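Long-range contacts in D-isomer specific 2-hydroxyacid dehydrogenase family protein (Desulfovibrio vulgaris, PDB 5TX7), which probably catalyses the NAD-dependent interconversion of a D-2-hydroxyacid and the corresponding 2-oxoacid: residues Glu41-Ala46 and Gln62-Leu67; Leu56-Leu61 and Ala85-Ile90. All coordinates share one frame; numbering follows the deposited sequence.

Interaction 1: Glu41-Ala46 and Gln62-Leu67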
ATOM      1  N   GLU A  41      36.304 -24.422  -0.302  1.00 68.52           N
ATOM      2  CA  GLU A  41      36.132 -25.289   0.889  1.00 70.92           C
ATOM      3  C   GLU A  41      34.726 -25.856   1.020  1.00 67.02           C
ATOM      4  O   GLU A  41      34.528 -27.063   1.179  1.00 64.88           O
ATOM      5  CB  GLU A  41      36.390 -24.507   2.178  1.00 75.40           C
ATOM      6  CG  GLU A  41      37.849 -24.302   2.523  1.00 84.23           C
ATOM      7  CD  GLU A  41      38.044 -23.523   3.818  1.00 88.33           C
ATOM      8  OE1 GLU A  41      37.065 -23.405   4.611  1.00 83.22           O
ATOM      9  OE2 GLU A  41      39.189 -23.028   4.028  1.00 92.08           O
ATOM     10  N   ARG A  42      33.755 -24.950   0.969  1.00 63.52           N
ATOM     11  CA  ARG A  42      32.372 -25.296   1.240  1.00 61.38           C
ATOM     12  C   ARG A  42      31.703 -26.020   0.083  1.00 59.64           C
ATOM     13  O   ARG A  42      30.860 -26.914   0.298  1.00 62.64           O
ATOM     14  CB  ARG A  42      31.597 -24.035   1.623  1.00 60.26           C
ATOM     15  CG  ARG A  42      32.083 -23.455   2.946  1.00 59.61           C
ATOM     16  CD  ARG A  42      31.357 -22.178   3.299  1.00 56.65           C
ATOM     17  NE  ARG A  42      31.864 -21.599   4.545  1.00 54.25           N
ATOM     18  CZ  ARG A  42      31.354 -20.522   5.137  1.00 51.16           C
ATOM     19  NH1 ARG A  42      30.320 -19.895   4.593  1.00 50.59           N
ATOM     20  NH2 ARG A  42      31.870 -20.073   6.272  1.00 50.60           N
ATOM     21  N   ALA A  43      32.077 -25.641  -1.135  1.00 57.73           N
ATOM     22  CA  ALA A  43      31.511 -26.243  -2.337  1.00 60.45           C
ATOM     23  C   ALA A  43      32.162 -27.588  -2.704  1.00 62.44           C
ATOM     24  O   ALA A  43      31.599 -28.346  -3.509  1.00 58.51           O
ATOM     25  CB  ALA A  43      31.601 -25.269  -3.506  1.00 61.31           C
ATOM     26  N   ALA A  44      33.331 -27.877  -2.121  1.00 63.08           N
ATOM     27  CA  ALA A  44      34.056 -29.108  -2.426  1.00 68.17           C
ATOM     28  C   ALA A  44      33.196 -30.347  -2.145  1.00 68.09           C
ATOM     29  O   ALA A  44      32.496 -30.412  -1.123  1.00 67.18           O
ATOM     30  CB  ALA A  44      35.374 -29.175  -1.655  1.00 70.25           C
ATOM     31  N   GLY A  45      33.230 -31.287  -3.089  1.00 69.24           N
ATOM     32  CA  GLY A  45      32.434 -32.507  -3.018  1.00 73.10           C
ATOM     33  C   GLY A  45      30.996 -32.423  -3.503  1.00 71.89           C
ATOM     34  O   GLY A  45      30.348 -33.469  -3.632  1.00 76.30           O
ATOM     35  N   ALA A  46      30.500 -31.214  -3.788  1.00 67.11           N
ATOM     36  CA  ALA A  46      29.104 -31.011  -4.160  1.00 62.40           C
ATOM     37  C   ALA A  46      28.839 -31.317  -5.634  1.00 61.22           C
ATOM     38  O   ALA A  46      29.546 -30.820  -6.499  1.00 61.58           O
ATOM     39  CB  ALA A  46      28.694 -29.573  -3.857  1.00 60.88           C
ATOM     40  N   GLN A  62      36.674 -24.516 -12.011  1.00 56.40           N
ATOM     41  CA  GLN A  62      37.737 -25.521 -12.254  1.00 59.49           C
ATOM     42  C   GLN A  62      38.323 -26.175 -10.997  1.00 62.72           C
ATOM     43  O   GLN A  62      38.876 -27.270 -11.069  1.00 67.42           O
ATOM     44  CB  GLN A  62      38.883 -24.910 -13.056  1.00 59.67           C
ATOM     45  CG  GLN A  62      38.506 -24.650 -14.488  1.00 57.58           C
ATOM     46  CD  GLN A  62      39.708 -24.292 -15.285  1.00 58.71           C
ATOM     47  OE1 GLN A  62      40.387 -23.318 -14.977  1.00 56.90           O
ATOM     48  NE2 GLN A  62      40.003 -25.089 -16.306  1.00 61.25           N
ATOM     49  N   ALA A  63      38.214 -25.503  -9.855  1.00 63.89           N
ATOM     50  CA  ALA A  63      38.637 -26.058  -8.552  1.00 63.40           C
ATOM     51  C   ALA A  63      37.544 -26.921  -7.908  1.00 63.52           C
ATOM     52  O   ALA A  63      37.726 -27.427  -6.799  1.00 63.02           O
ATOM     53  CB  ALA A  63      39.041 -24.940  -7.606  1.00 60.94           C
ATOM     54  N   LEU A  64      36.419 -27.116  -8.616  1.00 61.80           N
ATOM     55  CA  LEU A  64      35.335 -27.991  -8.179  1.00 60.84           C
ATOM     56  C   LEU A  64      35.024 -29.025  -9.275  1.00 60.32           C
ATOM     57  O   LEU A  64      33.972 -28.976  -9.898  1.00 58.31           O
ATOM     58  CB  LEU A  64      34.107 -27.135  -7.866  1.00 58.67           C
ATOM     59  CG  LEU A  64      34.254 -26.066  -6.786  1.00 58.28           C
ATOM     60  CD1 LEU A  64      33.029 -25.164  -6.787  1.00 58.25           C
ATOM     61  CD2 LEU A  64      34.461 -26.663  -5.408  1.00 60.80           C
ATOM     62  N   PRO A  65      35.943 -29.976  -9.523  1.00 63.44           N
ATOM     63  CA  PRO A  65      35.729 -30.929 -10.616  1.00 64.40           C
ATOM     64  C   PRO A  65      34.515 -31.842 -10.410  1.00 65.66           C
ATOM     65  O   PRO A  65      33.975 -32.377 -11.379  1.00 67.22           O
ATOM     66  CB  PRO A  65      37.024 -31.754 -10.633  1.00 67.70           C
ATOM     67  CG  PRO A  65      37.965 -31.070  -9.708  1.00 67.88           C
ATOM     68  CD  PRO A  65      37.126 -30.337  -8.727  1.00 65.45           C
ATOM     69  N   GLY A  66      34.095 -32.019  -9.159  1.00 66.36           N
ATOM     70  CA  GLY A  66      32.862 -32.730  -8.857  1.00 67.27           C
ATOM     71  C   GLY A  66      31.587 -32.014  -9.251  1.00 64.61           C
ATOM     72  O   GLY A  66      30.546 -32.646  -9.348  1.00 67.00           O
ATOM     73  N   LEU A  67      31.656 -30.706  -9.474  1.00 62.64           N
ATOM     74  CA  LEU A  67      30.463 -29.886  -9.682  1.00 60.37           C
ATOM     75  C   LEU A  67      29.801 -30.217 -11.008  1.00 59.52           C
ATOM     76  O   LEU A  67      30.419 -30.097 -12.056  1.00 62.98           O
ATOM     77  CB  LEU A  67      30.821 -28.395  -9.625  1.00 59.16           C
ATOM     78  CG  LEU A  67      29.690 -27.366  -9.763  1.00 56.19           C
ATOM     79  CD1 LEU A  67      28.600 -27.640  -8.746  1.00 55.88           C
ATOM     80  CD2 LEU A  67      30.250 -25.967  -9.604  1.00 53.54           C
TER

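Interaction 2: Leu56-Leu61 and Ala85-Ile90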
ATOM      1  N   LEU A  56      30.731 -17.052  -8.778  1.00 48.65           N
ATOM      2  CA  LEU A  56      31.439 -18.227  -9.287  1.00 50.10           C
ATOM      3  C   LEU A  56      32.083 -17.901 -10.626  1.00 52.11           C
ATOM      4  O   LEU A  56      31.396 -17.732 -11.631  1.00 52.25           O
ATOM      5  CB  LEU A  56      30.480 -19.396  -9.450  1.00 50.76           C
ATOM      6  CG  LEU A  56      29.803 -19.893  -8.175  1.00 51.30           C
ATOM      7  CD1 LEU A  56      28.669 -20.842  -8.538  1.00 51.24           C
ATOM      8  CD2 LEU A  56      30.823 -20.557  -7.252  1.00 52.13           C
ATOM      9  N   ASP A  57      33.407 -17.806 -10.614  1.00 52.87           N
ATOM     10  CA  ASP A  57      34.207 -17.508 -11.810  1.00 54.93           C
ATOM     11  C   ASP A  57      34.839 -18.787 -12.365  1.00 55.59           C
ATOM     12  O   ASP A  57      34.591 -19.872 -11.855  1.00 53.81           O
ATOM     13  CB  ASP A  57      35.275 -16.446 -11.463  1.00 58.06           C
ATOM     14  CG  ASP A  57      36.314 -16.931 -10.445  1.00 60.01           C
ATOM     15  OD1 ASP A  57      36.148 -17.997  -9.825  1.00 63.01           O
ATOM     16  OD2 ASP A  57      37.318 -16.233 -10.259  1.00 66.95           O
ATOM     17  N   MET A  58      35.654 -18.670 -13.414  1.00 58.51           N
ATOM     18  CA  MET A  58      36.340 -19.823 -14.025  1.00 58.02           C
ATOM     19  C   MET A  58      37.220 -20.568 -13.039  1.00 58.38           C
ATOM     20  O   MET A  58      37.260 -21.795 -13.036  1.00 59.48           O
ATOM     21  CB  MET A  58      37.244 -19.361 -15.179  1.00 60.00           C
ATOM     22  CG  MET A  58      38.121 -20.437 -15.826  1.00 61.10           C
ATOM     23  SD  MET A  58      37.132 -21.661 -16.702  1.00 64.25           S
ATOM     24  CE  MET A  58      36.873 -20.821 -18.268  1.00 66.21           C
ATOM     25  N   SER A  59      37.937 -19.818 -12.217  1.00 58.74           N
ATOM     26  CA  SER A  59      38.922 -20.390 -11.297  1.00 59.41           C
ATOM     27  C   SER A  59      38.259 -21.193 -10.176  1.00 55.82           C
ATOM     28  O   SER A  59      38.759 -22.241  -9.825  1.00 57.63           O
ATOM     29  CB  SER A  59      39.861 -19.293 -10.755  1.00 60.83           C
ATOM     30  OG  SER A  59      39.241 -18.524  -9.738  1.00 61.98           O
ATOM     31  N   ALA A  60      37.141 -20.713  -9.638  1.00 53.29           N
ATOM     32  CA  ALA A  60      36.343 -21.488  -8.663  1.00 52.72           C
ATOM     33  C   ALA A  60      35.706 -22.743  -9.275  1.00 53.26           C
ATOM     34  O   ALA A  60      35.750 -23.808  -8.657  1.00 54.34           O
ATOM     35  CB  ALA A  60      35.261 -20.621  -8.016  1.00 50.16           C
ATOM     36  N   LEU A  61      35.139 -22.611 -10.481  1.00 52.84           N
ATOM     37  CA  LEU A  61      34.500 -23.728 -11.193  1.00 53.84           C
ATOM     38  C   LEU A  61      35.485 -24.858 -11.544  1.00 55.67           C
ATOM     39  O   LEU A  61      35.169 -26.018 -11.377  1.00 58.59           O
ATOM     40  CB  LEU A  61      33.789 -23.233 -12.461  1.00 52.81           C
ATOM     41  CG  LEU A  61      32.608 -22.260 -12.284  1.00 50.02           C
ATOM     42  CD1 LEU A  61      32.355 -21.441 -13.560  1.00 49.80           C
ATOM     43  CD2 LEU A  61      31.332 -22.933 -11.808  1.00 47.43           C
ATOM     44  N   ALA A  85      31.182 -21.956 -17.012  1.00 58.57           N
ATOM     45  CA  ALA A  85      30.453 -23.154 -16.596  1.00 58.04           C
ATOM     46  C   ALA A  85      30.083 -24.043 -17.787  1.00 58.68           C
ATOM     47  O   ALA A  85      30.249 -25.267 -17.723  1.00 61.91           O
ATOM     48  CB  ALA A  85      29.215 -22.779 -15.790  1.00 54.73           C
ATOM     49  N   GLY A  86      29.608 -23.422 -18.867  1.00 56.86           N
ATOM     50  CA  GLY A  86      29.232 -24.128 -20.082  1.00 58.87           C
ATOM     51  C   GLY A  86      30.363 -24.955 -20.665  1.00 62.50           C
ATOM     52  O   GLY A  86      30.205 -26.173 -20.876  1.00 60.60           O
ATOM     53  N   VAL A  87      31.517 -24.317 -20.876  1.00 64.21           N
ATOM     54  CA  VAL A  87      32.662 -24.980 -21.520  1.00 67.09           C
ATOM     55  C   VAL A  87      33.205 -26.149 -20.681  1.00 66.55           C
ATOM     56  O   VAL A  87      33.706 -27.131 -21.236  1.00 69.44           O
ATOM     57  CB  VAL A  87      33.797 -23.986 -21.939  1.00 70.95           C
ATOM     58  CG1 VAL A  87      33.253 -22.878 -22.845  1.00 71.08           C
ATOM     59  CG2 VAL A  87      34.524 -23.373 -20.751  1.00 71.20           C
ATOM     60  N   LEU A  88      33.073 -26.038 -19.356  1.00 64.58           N
ATOM     61  CA  LEU A  88      33.346 -27.139 -18.419  1.00 64.04           C
ATOM     62  C   LEU A  88      32.206 -28.177 -18.331  1.00 61.75           C
ATOM     63  O   LEU A  88      32.311 -29.146 -17.570  1.00 63.58           O
ATOM     64  CB  LEU A  88      33.625 -26.580 -17.007  1.00 62.68           C
ATOM     65  CG  LEU A  88      34.796 -25.617 -16.803  1.00 62.76           C
ATOM     66  CD1 LEU A  88      34.765 -25.071 -15.377  1.00 61.92           C
ATOM     67  CD2 LEU A  88      36.127 -26.286 -17.084  1.00 64.58           C
ATOM     68  N   GLY A  89      31.127 -27.972 -19.083  1.00 60.48           N
ATOM     69  CA  GLY A  89      30.003 -28.909 -19.138  1.00 61.16           C
ATOM     70  C   GLY A  89      29.060 -28.846 -17.956  1.00 58.18           C
ATOM     71  O   GLY A  89      28.452 -29.848 -17.606  1.00 58.78           O
ATOM     72  N   ILE A  90      28.917 -27.660 -17.359  1.00 56.63           N
ATOM     73  CA  ILE A  90      28.052 -27.442 -16.199  1.00 53.91           C
ATOM     74  C   ILE A  90      26.868 -26.577 -16.627  1.00 52.66           C
ATOM     75  O   ILE A  90      27.042 -25.389 -16.860  1.00 51.38           O
ATOM     76  CB  ILE A  90      28.829 -26.736 -15.058  1.00 53.54           C
ATOM     77  CG1 ILE A  90      30.007 -27.611 -14.593  1.00 53.07           C
ATOM     78  CG2 ILE A  90      27.904 -26.436 -13.866  1.00 52.40           C
ATOM     79  CD1 ILE A  90      31.046 -26.864 -13.796  1.00 53.70           C
TER

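Interaction 1: Glu41-Ala46 and Gln62-Leu67
An apolar loop-to-loop contact joins the end of helix 39-43 to the connection between helix 58-62 and strand 69-72, where the chain enters two neighbouring inner strands, 48-51 and 69-72, of the smaller parallel sheet; the centre of the contact lies about 30 Å from the centre of the chain. The parts that meet include two beta turns: type II from Ala43 to Ala46, closed by Ala46 N to Ala43 O at 3.1 Å, and type I from Leu64 to Leu67, closed by Leu67 N to Leu64 O. Gly45, at positive phi (84°), takes the third position of the first turn.

Leu64 carries the contact. With CG anti to its own carbonyl carbon (chi1 -59°), it forks against the helix end. CD1 meets Ala43 CB at 3.6 Å, while CD2 reaches over the peptide that leaves the helix, 3.7 Å from Ala44 N. Ala43 CB thus touches both methyls of the fork, and it also rests on Val49 of strand 48-51.

Farther along, the segments meet largely through backbone atoms. Ala46 O accepts a CA-H...O contact from Leu67 CA at 3.4 Å, with 145° at the hydrogen, and Leu67 CD1 lies 4.0 Å from the same Ala46 O. Leu67 also packs on Val49, so both turns lean on one strand residue. No conventional hydrogen bond crosses between the segments; their fit rests on buried methyl groups and one weakly polar carbonyl contact.

Interaction 2: Leu56-Leu61 and Ala85-Ile90
Leu61 is the central side chain where two helices of the smaller parallel alpha/beta domain meet, helix 58-62 and the C-terminal end of helix 82-87, each leading to a strand of the same sheet. Its CG stands anti to the carbonyl carbon, and its two methyls part toward different partners. CD1 comes up against the backbone of Ala85, 3.7 Å from Ala85 N, with the methyl of Ala85 beside it. CD2 approaches the tip of Ile90 more loosely, CD1 of Ile90 being 4.4 Å away. From the other segment Leu88, also with CG anti to its carbonyl carbon, brings its CD1 to 3.6 Å from Leu61 CB, the closest approach of the contact. One turn earlier, Met58 extends along the more open margin: CG is anti to the backbone N (chi1 175°), and two bent torsions beyond it bring CE to 4.3 Å from Val87 CG2 and SD near Leu88.

Behind this apolar layer, each helix end is fixed by its own capping. Helix 82-87 finishes in a Schellman motif, with Gly89 at positive phi (78°) and two bonds returning to the last turn, Ile90 N to Ala85 O and Gly89 N to Gly86 O. The reversal turns Ile90 back toward Leu61 and onto Val70 of strand 69-72, and Ile90 O accepts a hydrogen bond from Asn319 ND2. At the start of helix 58-62, Asp57 is the N-cap. Both carboxylate oxygens are used, each met from above the carboxylate plane: Ser59 OG donates to OD2, and Ala60 N donates to Asp57 OD1 at 2.9 Å with a fairly straight 162° at the hydrogen.

Interactions 1 and 2 lie side by side, centres about 11 Å apart, and their segments alternate along the chain: 41-46, 56-61, 62-67, 85-90. Helix 58-62 and the loop after it join them, residues up to Leu61 belonging to interaction 2 and Gln62, the next residue, opening the second segment of interaction 1. Leu67 CD2 packs on Leu61 CD2 at 3.9 Å, and Leu67 O lies 3.6 Å from Ile90 CG1. Leu67 therefore touches both. Gln62 CG adds a third bridge, 3.9 Å from Leu88 CD1. Both contacts lie in the domain of the smaller sheet; the larger sheet's domain, which carries a GxGxxG-type pattern after its strand 150-154, probably binds NAD.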